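Local coordinates for protein PA1221 (Pseudomonas aeruginosa, PDB 4DG8) that belongs to the ANL superfamily, combines an AMP-binding enzyme region with a phosphopantetheine attachment region, and is modelled here with adenosine monophosphate, at residues A[196-201]-A[318-323]; A[74-79]-A[157-162]; A[235-240]-A[250-255]; A[171-176]-A[481-486]. All coordinates share one frame; numbering follows the deposited sequence.

Contact 1 (A[196-201]-A[318-323]); sequences QSFLAF and TCCHVV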
loop_
_atom_site.group_PDB
_atom_site.type_symbol
_atom_site.label_atom_id
_atom_site.label_comp_id
_atom_site.label_asym_id
_atom_site.label_seq_id
_atom_site.Cartn_x
_atom_site.Cartn_y
_atom_site.Cartn_z
ATOM N N GLN A 196 2.899 13.970 -12.648
ATOM C CA GLN A 196 2.920 12.650 -13.272
ATOM C C GLN A 196 1.962 12.557 -14.465
ATOM O O GLN A 196 0.764 12.858 -14.359
ATOM C CB GLN A 196 2.625 11.557 -12.234
ATOM C CG GLN A 196 3.540 11.608 -11.022
ATOM C CD GLN A 196 4.890 10.935 -11.249
ATOM O OE1 GLN A 196 5.220 10.488 -12.365
ATOM N NE2 GLN A 196 5.682 10.857 -10.178
ATOM N N SER A 197 2.496 12.146 -15.608
ATOM C CA SER A 197 1.669 11.931 -16.795
ATOM C C SER A 197 0.583 10.846 -16.613
ATOM O O SER A 197 -0.467 10.886 -17.277
ATOM C CB SER A 197 2.551 11.619 -18.012
ATOM O OG SER A 197 3.418 10.534 -17.734
ATOM N N PHE A 198 0.805 9.887 -15.716
ATOM C CA PHE A 198 -0.186 8.822 -15.557
ATOM C C PHE A 198 -1.381 9.265 -14.690
ATOM O O PHE A 198 -2.353 8.527 -14.540
ATOM C CB PHE A 198 0.443 7.522 -15.031
ATOM C CG PHE A 198 1.190 7.680 -13.724
ATOM C CD1 PHE A 198 0.524 7.602 -12.519
ATOM C CD2 PHE A 198 2.559 7.909 -13.713
ATOM C CE1 PHE A 198 1.203 7.744 -11.322
ATOM C CE2 PHE A 198 3.244 8.053 -12.518
ATOM C CZ PHE A 198 2.564 7.967 -11.320
ATOM N N LEU A 199 -1.258 10.434 -14.069
ATOM C CA LEU A 199 -2.340 11.067 -13.295
ATOM C C LEU A 199 -3.048 12.220 -14.018
ATOM O O LEU A 199 -3.755 13.018 -13.402
ATOM C CB LEU A 199 -1.890 11.477 -11.887
ATOM C CG LEU A 199 -1.445 10.330 -10.973
ATOM C CD1 LEU A 199 -0.951 10.902 -9.644
ATOM C CD2 LEU A 199 -2.555 9.230 -10.772
ATOM N N ALA A 200 -2.777 12.364 -15.301
ATOM C CA ALA A 200 -3.155 13.587 -16.029
ATOM C C ALA A 200 -4.534 13.599 -16.702
ATOM O O ALA A 200 -4.801 14.479 -17.526
ATOM C CB ALA A 200 -2.063 13.960 -17.042
ATOM N N PHE A 201 -5.364 12.590 -16.440
ATOM C CA PHE A 201 -6.617 12.428 -17.192
ATOM C C PHE A 201 -7.928 12.888 -16.514
ATOM O O PHE A 201 -9.010 12.776 -17.090
ATOM C CB PHE A 201 -6.712 10.990 -17.726
ATOM C CG PHE A 201 -5.393 10.458 -18.239
ATOM C CD1 PHE A 201 -4.849 10.933 -19.428
ATOM C CD2 PHE A 201 -4.692 9.489 -17.526
ATOM C CE1 PHE A 201 -3.633 10.451 -19.899
ATOM C CE2 PHE A 201 -3.476 8.994 -17.994
ATOM C CZ PHE A 201 -2.946 9.472 -19.179
ATOM N N THR A 318 6.930 2.479 -8.565
ATOM C CA THR A 318 8.283 2.564 -9.079
ATOM C C THR A 318 8.175 2.793 -10.587
ATOM O O THR A 318 8.759 3.728 -11.121
ATOM C CB THR A 318 9.112 1.318 -8.719
ATOM O OG1 THR A 318 9.288 1.282 -7.294
ATOM C CG2 THR A 318 10.472 1.380 -9.369
ATOM N N CYS A 319 7.479 1.893 -11.276
ATOM C CA CYS A 319 7.146 2.108 -12.681
ATOM C C CYS A 319 5.635 2.141 -12.911
ATOM O O CYS A 319 4.879 1.463 -12.218
ATOM C CB CYS A 319 7.754 1.010 -13.551
ATOM S SG CYS A 319 9.531 0.804 -13.372
ATOM N N CYS A 320 5.201 2.934 -13.887
ATOM C CA CYS A 320 3.831 2.851 -14.381
ATOM C C CYS A 320 3.824 2.778 -15.888
ATOM O O CYS A 320 4.768 3.224 -16.552
ATOM C CB CYS A 320 2.993 4.046 -13.945
ATOM S SG CYS A 320 2.745 4.130 -12.186
ATOM N N HIS A 321 2.750 2.205 -16.419
ATOM C CA HIS A 321 2.569 2.099 -17.864
ATOM C C HIS A 321 1.120 2.428 -18.234
ATOM O O HIS A 321 0.190 1.815 -17.725
ATOM C CB HIS A 321 2.945 0.690 -18.348
ATOM C CG HIS A 321 2.743 0.479 -19.815
ATOM N ND1 HIS A 321 3.465 1.161 -20.772
ATOM C CD2 HIS A 321 1.895 -0.336 -20.490
ATOM C CE1 HIS A 321 3.062 0.785 -21.971
ATOM N NE2 HIS A 321 2.112 -0.124 -21.828
ATOM N N VAL A 322 0.926 3.403 -19.111
ATOM C CA VAL A 322 -0.413 3.676 -19.598
ATOM C C VAL A 322 -0.733 2.627 -20.662
ATOM O O VAL A 322 -0.019 2.495 -21.655
ATOM C CB VAL A 322 -0.535 5.108 -20.150
ATOM C CG1 VAL A 322 -1.818 5.263 -20.946
ATOM C CG2 VAL A 322 -0.480 6.123 -19.004
ATOM N N VAL A 323 -1.788 1.852 -20.428
ATOM C CA VAL A 323 -2.086 0.716 -21.290
ATOM C C VAL A 323 -2.546 1.142 -22.675
ATOM O O VAL A 323 -3.452 1.961 -22.790
ATOM C CB VAL A 323 -3.152 -0.209 -20.666
ATOM C CG1 VAL A 323 -3.520 -1.324 -21.673
ATOM C CG2 VAL A 323 -2.642 -0.789 -19.364
#
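C320 sets its sulfur over the face of the F198 ring: SG sits 3.8 Å from the ring centroid and only 5° off the ring normal, a sulfur-aromatic contact almost exactly over the middle of the face. The same residue's CB also lies over that face, 3.9 Å from F198 CD2, and adds a CH-pi contact. On the opposite face F198 is backed by Q196, whose CB stands 3.6 Å above the ring plane toward the rim. F198 turns CG in between its own N and carbonyl carbon (chi1 56°), which brings the ring broadside to the strand. Two residues on, V322 points the CG2 methyl at the ring edge of F201, with F201 CZ 4.2 Å from V322 CG2. Further out, V306 and I339 pack against both F198 and C320, H304 stacks on F201, and the amide of Q196 is bound to R191 O and A340 N, which probably helps hold the turn carrying F198. The contact thus packs the 3-10 turn after helix 186-193 onto strand 319-322, a member of a mixed sheet, just beyond the classic beta bulge that T318 and C319 form opposite Y309; the C320 side chain is about 8 Å from the bound AMP.

Contact 2 (A[74-79]-A[157-162]); sequences PQPGVC and ARPCFA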
loop_
_atom_site.group_PDB
_atom_site.type_symbol
_atom_site.label_atom_id
_atom_site.label_comp_id
_atom_site.label_asym_id
_atom_site.label_seq_id
_atom_site.Cartn_x
_atom_site.Cartn_y
_atom_site.Cartn_z
ATOM N N PRO A 74 5.897 18.112 21.482
ATOM C CA PRO A 74 6.342 19.408 20.954
ATOM C C PRO A 74 7.528 19.345 19.976
ATOM O O PRO A 74 7.722 20.286 19.198
ATOM C CB PRO A 74 6.702 20.199 22.220
ATOM C CG PRO A 74 7.047 19.146 23.242
ATOM C CD PRO A 74 6.182 17.959 22.922
ATOM N N GLN A 75 8.325 18.280 20.036
ATOM C CA GLN A 75 9.455 18.109 19.115
ATOM C C GLN A 75 9.099 17.106 18.023
ATOM O O GLN A 75 8.632 16.000 18.312
ATOM C CB GLN A 75 10.710 17.629 19.842
ATOM C CG GLN A 75 11.226 18.589 20.906
ATOM C CD GLN A 75 12.470 18.060 21.592
ATOM O OE1 GLN A 75 12.514 16.898 22.018
ATOM N NE2 GLN A 75 13.500 18.906 21.694
ATOM N N PRO A 76 9.326 17.491 16.762
ATOM C CA PRO A 76 8.917 16.687 15.603
ATOM C C PRO A 76 9.630 15.331 15.554
ATOM O O PRO A 76 10.739 15.196 16.075
ATOM C CB PRO A 76 9.334 17.558 14.402
ATOM C CG PRO A 76 10.421 18.467 14.926
ATOM C CD PRO A 76 10.094 18.696 16.387
ATOM N N GLY A 77 9.022 14.364 14.869
ATOM C CA GLY A 77 9.636 13.063 14.674
ATOM C C GLY A 77 9.050 11.877 15.422
ATOM O O GLY A 77 9.637 10.782 15.428
ATOM N N VAL A 78 7.881 12.049 16.027
ATOM C CA VAL A 78 7.268 10.903 16.694
ATOM C C VAL A 78 6.261 10.163 15.820
ATOM O O VAL A 78 5.611 10.755 14.950
ATOM C CB VAL A 78 6.640 11.244 18.071
ATOM C CG1 VAL A 78 7.587 12.130 18.862
ATOM C CG2 VAL A 78 5.287 11.906 17.905
ATOM N N CYS A 79 6.190 8.850 16.033
ATOM C CA CYS A 79 5.185 8.002 15.407
ATOM C C CYS A 79 3.828 8.099 16.128
ATOM O O CYS A 79 3.743 7.968 17.346
ATOM C CB CYS A 79 5.656 6.533 15.376
ATOM S SG CYS A 79 4.475 5.434 14.575
ATOM N N ALA A 157 3.951 28.461 16.465
ATOM C CA ALA A 157 4.575 28.056 15.209
ATOM C C ALA A 157 4.686 26.538 15.150
ATOM O O ALA A 157 5.030 25.906 16.146
ATOM C CB ALA A 157 5.946 28.680 15.090
ATOM N N ARG A 158 4.426 25.952 13.985
ATOM C CA ARG A 158 4.571 24.515 13.838
ATOM C C ARG A 158 6.003 24.217 13.438
ATOM O O ARG A 158 6.658 25.060 12.832
ATOM C CB ARG A 158 3.581 23.963 12.816
ATOM C CG ARG A 158 2.195 24.507 13.059
ATOM C CD ARG A 158 1.067 23.590 12.650
ATOM N NE ARG A 158 -0.164 24.316 12.937
ATOM C CZ ARG A 158 -0.857 24.191 14.060
ATOM N NH1 ARG A 158 -0.472 23.314 14.987
ATOM N NH2 ARG A 158 -1.942 24.933 14.248
ATOM N N PRO A 159 6.491 23.016 13.784
ATOM C CA PRO A 159 7.884 22.645 13.522
ATOM C C PRO A 159 8.243 22.831 12.054
ATOM O O PRO A 159 7.388 22.698 11.166
ATOM C CB PRO A 159 7.923 21.153 13.896
ATOM C CG PRO A 159 6.784 20.966 14.853
ATOM C CD PRO A 159 5.717 21.897 14.357
ATOM N N CYS A 160 9.505 23.159 11.808
ATOM C CA CYS A 160 10.018 23.280 10.445
ATOM C C CYS A 160 10.779 22.020 10.117
ATOM O O CYS A 160 11.492 21.475 10.967
ATOM C CB CYS A 160 10.956 24.480 10.303
ATOM S SG CYS A 160 10.199 26.089 10.644
ATOM N N PHE A 161 10.611 21.545 8.894
ATOM C CA PHE A 161 11.305 20.346 8.457
ATOM C C PHE A 161 11.368 20.324 6.948
ATOM O O PHE A 161 10.615 21.028 6.284
ATOM C CB PHE A 161 10.631 19.072 9.005
ATOM C CG PHE A 161 9.134 19.015 8.783
ATOM C CD1 PHE A 161 8.607 18.456 7.627
ATOM C CD2 PHE A 161 8.254 19.519 9.745
ATOM C CE1 PHE A 161 7.224 18.389 7.436
ATOM C CE2 PHE A 161 6.872 19.469 9.557
ATOM C CZ PHE A 161 6.353 18.903 8.407
ATOM N N ALA A 162 12.274 19.507 6.418
ATOM C CA ALA A 162 12.406 19.313 4.980
ATOM C C ALA A 162 11.703 18.029 4.541
ATOM O O ALA A 162 11.197 17.272 5.362
ATOM C CB ALA A 162 13.887 19.270 4.591
#
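P76 and P159 lie on two irregular chain segments, both prolines in extended, polyproline-like backbone conformation, with their CA atoms 6.4 Å apart. The touch is between pyrrolidine rings, which slide past each other in opposite directions. P159 offers one carbon, CB, and P76 lays the outer part of its ring along it: P76 CG is 3.8 Å from P159 CB, and P76 CB is at 3.9 Å from the same P159 CB. P159 CG also comes to 4.5 Å from P74 O, at the limit of contact, so the carbonyl adds little more than a loose edge. This is surface packing in the region of the AMP-binding enzyme family: it sets the linker between helix 55-72 and strand 79-83 against the chain that runs on into strand 166-172, and both of those strands belong to the same seven-stranded mixed sheet. L70 of the helix packs on P159, and Q165 meets P76. After P76 comes G77, at a phi of 109° that suits glycine, and the chain then runs on into strand 79-83. Next to P159, R158 swings away from the proline pair and runs out over the helix, its chain fully stretched about CG-CD (chi3 -179°), to form a salt bridge through NH2 with D67.

Contact 3 (A[235-240]-A[250-255]); sequences NDLGPL and GERGAD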
loop_
_atom_site.group_PDB
_atom_site.type_symbol
_atom_site.label_atom_id
_atom_site.label_comp_id
_atom_site.label_asym_id
_atom_site.label_seq_id
_atom_site.Cartn_x
_atom_site.Cartn_y
_atom_site.Cartn_z
ATOM N N ASN A 235 -14.946 5.777 0.604
ATOM C CA ASN A 235 -15.929 4.727 0.576
ATOM C C ASN A 235 -16.288 4.415 2.014
ATOM O O ASN A 235 -15.617 3.627 2.687
ATOM C CB ASN A 235 -15.356 3.455 -0.067
ATOM C CG ASN A 235 -16.288 2.245 0.111
ATOM O OD1 ASN A 235 -17.483 2.408 0.338
ATOM N ND2 ASN A 235 -15.737 1.036 0.021
ATOM N N ASP A 236 -17.390 5.021 2.445
ATOM C CA ASP A 236 -18.084 4.711 3.697
ATOM C C ASP A 236 -19.357 3.904 3.451
ATOM O O ASP A 236 -20.246 3.864 4.302
ATOM C CB ASP A 236 -18.346 5.967 4.540
ATOM C CG ASP A 236 -18.942 7.094 3.729
ATOM O OD1 ASP A 236 -19.424 6.820 2.598
ATOM O OD2 ASP A 236 -18.935 8.237 4.232
ATOM N N LEU A 237 -19.519 3.411 2.228
ATOM C CA LEU A 237 -20.719 2.655 1.862
ATOM C C LEU A 237 -20.690 1.171 2.249
ATOM O O LEU A 237 -21.677 0.626 2.730
ATOM C CB LEU A 237 -21.007 2.815 0.370
ATOM C CG LEU A 237 -21.403 4.241 -0.006
ATOM C CD1 LEU A 237 -21.743 4.336 -1.481
ATOM C CD2 LEU A 237 -22.592 4.683 0.835
ATOM N N GLY A 238 -19.555 0.521 2.035
ATOM C CA GLY A 238 -19.437 -0.899 2.293
ATOM C C GLY A 238 -18.315 -1.496 1.461
ATOM O O GLY A 238 -17.703 -0.785 0.654
ATOM N N PRO A 239 -18.041 -2.804 1.653
ATOM C CA PRO A 239 -16.981 -3.469 0.890
ATOM C C PRO A 239 -17.142 -3.180 -0.602
ATOM O O PRO A 239 -18.235 -3.323 -1.161
ATOM C CB PRO A 239 -17.228 -4.951 1.158
ATOM C CG PRO A 239 -17.920 -4.989 2.529
ATOM C CD PRO A 239 -18.766 -3.723 2.555
ATOM N N LEU A 240 -16.057 -2.773 -1.246
ATOM C CA LEU A 240 -16.167 -2.354 -2.632
ATOM C C LEU A 240 -16.575 -3.526 -3.530
ATOM O O LEU A 240 -15.926 -4.568 -3.547
ATOM C CB LEU A 240 -14.867 -1.722 -3.118
ATOM C CG LEU A 240 -15.057 -0.963 -4.433
ATOM C CD1 LEU A 240 -15.807 0.338 -4.188
ATOM C CD2 LEU A 240 -13.734 -0.697 -5.111
ATOM N N GLY A 250 -21.466 7.443 -9.369
ATOM C CA GLY A 250 -22.689 8.122 -9.763
ATOM C C GLY A 250 -23.213 9.126 -8.747
ATOM O O GLY A 250 -23.642 10.218 -9.117
ATOM N N GLU A 251 -23.210 8.753 -7.471
ATOM C CA GLU A 251 -23.701 9.660 -6.434
ATOM C C GLU A 251 -22.664 10.660 -5.959
ATOM O O GLU A 251 -22.993 11.786 -5.597
ATOM C CB GLU A 251 -24.264 8.881 -5.245
ATOM C CG GLU A 251 -25.461 8.037 -5.624
ATOM C CD GLU A 251 -25.927 7.140 -4.499
ATOM O OE1 GLU A 251 -25.582 7.423 -3.327
ATOM O OE2 GLU A 251 -26.640 6.154 -4.795
ATOM N N ARG A 252 -21.421 10.219 -5.868
ATOM C CA ARG A 252 -20.361 11.096 -5.373
ATOM C C ARG A 252 -19.351 11.687 -6.355
ATOM O O ARG A 252 -18.510 12.484 -5.958
ATOM C CB ARG A 252 -19.703 10.468 -4.162
ATOM C CG ARG A 252 -20.763 10.154 -3.144
ATOM C CD ARG A 252 -20.181 9.510 -1.968
ATOM N NE ARG A 252 -21.209 9.041 -1.060
ATOM C CZ ARG A 252 -20.924 8.442 0.089
ATOM N NH1 ARG A 252 -19.658 8.274 0.428
ATOM N NH2 ARG A 252 -21.889 8.016 0.883
ATOM N N GLY A 253 -19.446 11.313 -7.626
ATOM C CA GLY A 253 -18.544 11.854 -8.625
ATOM C C GLY A 253 -17.079 11.415 -8.614
ATOM O O GLY A 253 -16.225 12.119 -9.160
ATOM N N ALA A 254 -16.767 10.257 -8.044
ATOM C CA ALA A 254 -15.405 9.746 -8.191
ATOM C C ALA A 254 -15.098 9.531 -9.673
ATOM O O ALA A 254 -15.896 8.925 -10.394
ATOM C CB ALA A 254 -15.213 8.456 -7.412
ATOM N N ASP A 255 -14.019 10.151 -10.141
ATOM C CA ASP A 255 -13.474 9.943 -11.490
ATOM C C ASP A 255 -12.111 9.220 -11.598
ATOM O O ASP A 255 -11.631 8.991 -12.692
ATOM C CB ASP A 255 -13.449 11.268 -12.262
ATOM C CG ASP A 255 -12.594 12.336 -11.576
ATOM O OD1 ASP A 255 -11.625 11.971 -10.866
ATOM O OD2 ASP A 255 -12.887 13.541 -11.759
#
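The salt bridge between D236 and R252 ties together the two loops that bracket helix 242-250, one entering it from strand 231-234 and the other leaving it for strand 256-260. A single carboxylate oxygen does the work. R252 NH1 reaches D236 OD1 at 2.6 Å with a nearly straight N-H (163°), arriving on the syn side of that oxygen, while R252 NH2 adds a weak bond of 3.2 Å to the same D236 OD1. The acid lies at the edge of the guanidinium, but the two flat groups stand almost perpendicular, 87° apart, so this is not the coplanar, two-oxygen pairing of a side-on carboxylate. In D236 a chi1 of 48° tucks the carboxylate back over its own main chain, and R252 reaches it with a chain extended from CG to NE. The second oxygen, OD2, accepts from R49 N, so both ends of the carboxylate are held and its rotation is limited. L237 lays CG over one guanidinium face, with its CD2 3.4 Å from R252 NH2, and covers the charged group with an apolar branch. R252 O in turn accepts from R206, and G253, at positive phi, carries the chain out of the helix. N235 braces the first loop: its OD1 takes L237 N at 3.0 Å and G238 N at 3.3 Å, both from one face of the amide plane, and N235 ND2 donates to G238 O at 2.8 Å. That is an Asx turn within a wider Asx motif, and it presents D236 and L237 together to the arginine just past the helix.

Contact 4 (A[171-176]-A[481-486]); sequences FSSGTT and TWQRPH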
loop_
_atom_site.group_PDB
_atom_site.type_symbol
_atom_site.label_atom_id
_atom_site.label_comp_id
_atom_site.label_asym_id
_atom_site.label_seq_id
_atom_site.Cartn_x
_atom_site.Cartn_y
_atom_site.Cartn_z
ATOM N N PHE A 171 4.076 -1.404 7.863
ATOM C CA PHE A 171 4.783 -2.621 8.257
ATOM C C PHE A 171 4.744 -3.622 7.099
ATOM O O PHE A 171 3.722 -3.749 6.408
ATOM C CB PHE A 171 4.169 -3.229 9.513
ATOM C CG PHE A 171 4.744 -2.686 10.798
ATOM C CD1 PHE A 171 5.970 -3.127 11.262
ATOM C CD2 PHE A 171 4.055 -1.738 11.542
ATOM C CE1 PHE A 171 6.505 -2.630 12.452
ATOM C CE2 PHE A 171 4.582 -1.243 12.737
ATOM C CZ PHE A 171 5.805 -1.683 13.185
ATOM N N SER A 172 5.866 -4.306 6.875
ATOM C CA SER A 172 5.933 -5.344 5.860
ATOM C C SER A 172 6.230 -6.723 6.462
ATOM O O SER A 172 7.168 -6.890 7.252
ATOM C CB SER A 172 6.961 -5.000 4.780
ATOM O OG SER A 172 7.034 -6.040 3.818
ATOM N N SER A 173 5.389 -7.691 6.123
ATOM C CA SER A 173 5.603 -9.100 6.509
ATOM C C SER A 173 6.254 -9.934 5.389
ATOM O O SER A 173 6.306 -11.181 5.444
ATOM C CB SER A 173 4.307 -9.732 7.026
ATOM O OG SER A 173 3.901 -9.096 8.227
ATOM N N GLY A 174 6.685 -9.235 4.342
ATOM C CA GLY A 174 7.213 -9.874 3.147
ATOM C C GLY A 174 8.556 -10.560 3.295
ATOM O O GLY A 174 8.954 -11.341 2.418
ATOM N N THR A 175 9.255 -10.280 4.396
ATOM C CA THR A 175 10.566 -10.894 4.643
ATOM C C THR A 175 10.818 -11.338 6.103
ATOM O O THR A 175 10.728 -10.552 7.059
ATOM C CB THR A 175 11.721 -9.996 4.115
ATOM O OG1 THR A 175 11.479 -9.664 2.734
ATOM C CG2 THR A 175 13.059 -10.718 4.243
ATOM N N THR A 176 11.199 -12.607 6.219
ATOM C CA THR A 176 11.209 -13.404 7.439
ATOM C C THR A 176 9.866 -13.384 8.173
ATOM O O THR A 176 8.830 -13.005 7.599
ATOM C CB THR A 176 12.284 -12.895 8.443
ATOM O OG1 THR A 176 11.806 -11.721 9.117
ATOM C CG2 THR A 176 13.598 -12.581 7.737
ATOM N N THR A 481 -5.231 -11.311 11.716
ATOM C CA THR A 481 -6.310 -11.966 10.983
ATOM C C THR A 481 -5.876 -12.349 9.567
ATOM O O THR A 481 -6.125 -13.471 9.113
ATOM C CB THR A 481 -7.586 -11.084 10.900
ATOM O OG1 THR A 481 -7.259 -9.808 10.334
ATOM C CG2 THR A 481 -8.212 -10.894 12.282
ATOM N N TRP A 482 -5.203 -11.422 8.888
ATOM C CA TRP A 482 -4.881 -11.601 7.471
ATOM C C TRP A 482 -3.868 -12.732 7.205
ATOM O O TRP A 482 -3.721 -13.165 6.069
ATOM C CB TRP A 482 -4.411 -10.283 6.857
ATOM C CG TRP A 482 -3.032 -9.877 7.280
ATOM C CD1 TRP A 482 -2.694 -9.088 8.344
ATOM C CD2 TRP A 482 -1.802 -10.231 6.635
ATOM N NE1 TRP A 482 -1.323 -8.936 8.405
ATOM C CE2 TRP A 482 -0.754 -9.628 7.368
ATOM C CE3 TRP A 482 -1.482 -10.999 5.505
ATOM C CZ2 TRP A 482 0.590 -9.770 7.012
ATOM C CZ3 TRP A 482 -0.144 -11.140 5.150
ATOM C CH2 TRP A 482 0.874 -10.528 5.902
ATOM N N GLN A 483 -3.176 -13.200 8.246
ATOM C CA GLN A 483 -2.257 -14.330 8.113
ATOM C C GLN A 483 -2.823 -15.674 8.561
ATOM O O GLN A 483 -2.142 -16.692 8.448
ATOM C CB GLN A 483 -0.982 -14.083 8.918
ATOM C CG GLN A 483 -0.137 -12.942 8.417
ATOM C CD GLN A 483 1.154 -12.798 9.204
ATOM O OE1 GLN A 483 1.427 -13.574 10.117
ATOM N NE2 GLN A 483 1.952 -11.796 8.854
ATOM N N ARG A 484 -4.038 -15.686 9.105
ATOM C CA ARG A 484 -4.616 -16.942 9.588
ATOM C C ARG A 484 -5.199 -17.728 8.438
ATOM O O ARG A 484 -6.025 -17.207 7.691
ATOM C CB ARG A 484 -5.713 -16.686 10.619
ATOM C CG ARG A 484 -5.217 -16.056 11.910
ATOM C CD ARG A 484 -6.394 -15.531 12.699
ATOM N NE ARG A 484 -5.975 -14.719 13.831
ATOM C CZ ARG A 484 -6.819 -14.068 14.620
ATOM N NH1 ARG A 484 -8.128 -14.138 14.390
ATOM N NH2 ARG A 484 -6.355 -13.353 15.634
ATOM N N PRO A 485 -4.771 -18.989 8.282
ATOM C CA PRO A 485 -5.338 -19.806 7.200
ATOM C C PRO A 485 -6.853 -19.865 7.307
ATOM O O PRO A 485 -7.393 -19.914 8.414
ATOM C CB PRO A 485 -4.744 -21.189 7.454
ATOM C CG PRO A 485 -3.449 -20.900 8.140
ATOM C CD PRO A 485 -3.697 -19.688 9.002
ATOM N N HIS A 486 -7.525 -19.841 6.162
ATOM C CA HIS A 486 -8.968 -20.006 6.115
ATOM C C HIS A 486 -9.350 -21.383 6.656
ATOM O O HIS A 486 -10.380 -21.543 7.314
ATOM C CB HIS A 486 -9.470 -19.849 4.679
ATOM C CG HIS A 486 -10.917 -20.180 4.511
ATOM N ND1 HIS A 486 -11.925 -19.347 4.949
ATOM C CD2 HIS A 486 -11.528 -21.258 3.966
ATOM C CE1 HIS A 486 -13.095 -19.897 4.675
ATOM N NE2 HIS A 486 -12.883 -21.057 4.079
HETATM O O HOH W 1 5.077 -10.767 9.823
#
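S173 OG is 2.6 Å from a water that also takes a weak bond, 3.4 Å long, from Q483 NE2, and this water is the polar link between the two segments. The serine oxygen and Q483 NE2 are themselves 3.4 Å apart, but the angle is too poor for a direct bond. Beside them, S173 meets W482 at the rim of the indole: S173 CB lies in the ring plane, 3.7 Å from W482 CH2, and S173 OG is 3.6 Å from W482 CZ2. The first torsion of W482, 73°, sends the six-membered ring toward the serine. Q483 lays its CG over the centre of one indole face, 3.3 Å above the plane, while Y427 stacks with the same ring, and L429 touches both W482 and Q483. S173 is positioned by backbone bonding to D430 and by an ST turn in which S172 OG accepts from G174 N. S173 belongs to the Ser/Thr/Gly-rich signature loop of the ANL superfamily. With one bridging water, held weakly on the glutamine side, and a van der Waals touch at the indole edge, the contact is light, consistent with a joint between parts that in relatives change their mutual orientation.

How the contacts relate
Contacts 1, 3 and 4 are partly buried, while contact 2 is at the surface, its centre about 25 Å from that of the chain. Chemistry changes accordingly: contact 1 is sulfur-aromatic and apolar, contact 3 a salt bridge beside an Asx turn, contact 4 a water bridge at a ring edge, and contact 2 proline against proline. Contacts 2 and 4 lie near the two ends of strand 166-172: segment 157-162 precedes it and segment 171-176 contains its last residues. Contact 3 closes a short loop round one helix, nested within contact 1, and both nest within the long excursion closed by contact 4. Contacts 1 and 3 come within about 6 Å at nearest atoms without touching.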